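Local coordinates for putative Lipoprotein (Clostridium perfringens, PDB 5J7R) that is of unknown function but, as a putative lipoprotein with a sporulation and spore germination family domain, may act at the cell envelope, at residues 116-119 against 120-124. Sequence-based numbering, arbitrary orientation.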
loop_
_atom_site.group_PDB
_atom_site.type_symbol
_atom_site.label_atom_id
_atom_site.label_comp_id
_atom_site.label_asym_id
_atom_site.label_seq_id
_atom_site.Cartn_x
_atom_site.Cartn_y
_atom_site.Cartn_z
ATOM N N GLY A 116 -15.720 -6.292 -15.511
ATOM C CA GLY A 116 -15.676 -5.940 -14.085
ATOM C C GLY A 116 -14.292 -6.130 -13.466
ATOM O O GLY A 116 -13.831 -5.299 -12.693
ATOM N N ILE A 117 -13.634 -7.226 -13.826
ATOM C CA ILE A 117 -12.293 -7.514 -13.346
ATOM C C ILE A 117 -11.336 -6.444 -13.901
ATOM O O ILE A 117 -10.567 -5.852 -13.151
ATOM C CB ILE A 117 -11.847 -8.938 -13.735
ATOM C CG1 ILE A 117 -12.753 -9.959 -13.040
ATOM C CG2 ILE A 117 -10.404 -9.196 -13.307
ATOM C CD1 ILE A 117 -12.550 -11.395 -13.488
ATOM N N ILE A 118 -11.418 -6.187 -15.200
ATOM C CA ILE A 118 -10.568 -5.184 -15.855
ATOM C C ILE A 118 -10.782 -3.796 -15.294
ATOM O O ILE A 118 -9.821 -3.107 -14.966
ATOM C CB ILE A 118 -10.782 -5.170 -17.382
ATOM C CG1 ILE A 118 -10.189 -6.453 -17.970
ATOM C CG2 ILE A 118 -10.095 -3.964 -18.028
ATOM C CD1 ILE A 118 -10.387 -6.613 -19.463
ATOM N N ALA A 119 -12.037 -3.385 -15.173
ATOM C CA ALA A 119 -12.333 -2.057 -14.653
ATOM C C ALA A 119 -11.808 -1.909 -13.227
ATOM O O ALA A 119 -11.335 -0.843 -12.848
ATOM C CB ALA A 119 -13.821 -1.786 -14.695
ATOM N N THR A 120 -11.892 -2.984 -12.450
ATOM C CA THR A 120 -11.435 -2.947 -11.064
ATOM C C THR A 120 -9.911 -2.921 -10.980
ATOM O O THR A 120 -9.346 -2.056 -10.319
ATOM C CB THR A 120 -11.965 -4.149 -10.279
ATOM O OG1 THR A 120 -13.398 -4.176 -10.364
ATOM C CG2 THR A 120 -11.535 -4.081 -8.812
ATOM N N ILE A 121 -9.268 -3.854 -11.670
ATOM C CA ILE A 121 -7.810 -3.957 -11.673
ATOM C C ILE A 121 -7.066 -2.825 -12.373
ATOM O O ILE A 121 -6.050 -2.363 -11.856
ATOM C CB ILE A 121 -7.345 -5.324 -12.219
ATOM C CG1 ILE A 121 -7.733 -6.427 -11.243
ATOM C CG2 ILE A 121 -5.834 -5.367 -12.393
ATOM C CD1 ILE A 121 -7.080 -6.313 -9.867
ATOM N N THR A 122 -7.569 -2.351 -13.511
ATOM C CA THR A 122 -6.895 -1.258 -14.232
ATOM C C THR A 122 -6.892 0.068 -13.474
ATOM O O THR A 122 -6.364 1.063 -13.966
ATOM C CB THR A 122 -7.428 -1.078 -15.661
ATOM O OG1 THR A 122 -8.844 -0.855 -15.625
ATOM C CG2 THR A 122 -7.119 -2.308 -16.490
ATOM N N GLN A 123 -7.501 0.096 -12.290
ATOM C CA GLN A 123 -7.455 1.287 -11.444
ATOM C C GLN A 123 -6.009 1.450 -10.978
ATOM O O GLN A 123 -5.581 2.546 -10.657
ATOM C CB GLN A 123 -8.382 1.170 -10.227
ATOM C CG GLN A 123 -9.833 1.524 -10.484
ATOM C CD GLN A 123 -10.762 1.281 -9.286
ATOM O OE1 GLN A 123 -11.562 2.152 -8.923
ATOM N NE2 GLN A 123 -10.669 0.114 -8.672
ATOM N N ILE A 124 -5.281 0.337 -10.896
ATOM C CA ILE A 124 -3.875 0.358 -10.500
ATOM C C ILE A 124 -3.167 0.799 -11.788
ATOM O O ILE A 124 -3.125 0.025 -12.740
ATOM C CB ILE A 124 -3.415 -1.026 -10.012
ATOM C CG1 ILE A 124 -4.213 -1.429 -8.763
ATOM C CG2 ILE A 124 -1.929 -0.997 -9.683
ATOM C CD1 ILE A 124 -3.954 -2.836 -8.263
#
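Gly116 O accepts two hydrogen bonds from Thr120: the backbone N at 3.0 Å and the hydroxyl OG1 at 2.6 Å, coming in from opposite faces of the carbonyl plane. OG1 sits beside its own backbone N (chi1 -56°), leaning back along the helix, and accepts in turn from Tyr30 N of the second subunit. Two residues on, Thr122 also gives Ile118 O two hydrogen bonds, N at 2.8 Å and OG1 at 2.5 Å, but with OG1 between its backbone N and carbonyl carbon (chi1 57°). Its CG2 thereby lies 3.7 Å from Ile118 CG2. This is the last turn of helix 107-121, the crossover helix of a beta-alpha-beta unit between strands 92-97 and 129-134; a type I turn, Ile121 to Ile124, leads out of it. On the tight side Ile121 N bonds Ile117 O almost straight (172°), but their side chains only graze, CG2 of Ile117 to CG1 of Ile121 at 4.4 Å; strands and helix 51-65 do the packing, Ile117 on Ile95 and Ile130, Ile121 on Ala93 and Ile60. The less buried side, with Ala119, Thr122 and Gln123, is partly roofed by the second subunit, where Gln123 NE2 hydrogen-bonds Ser28 O as well as Thr120 O of its own chain.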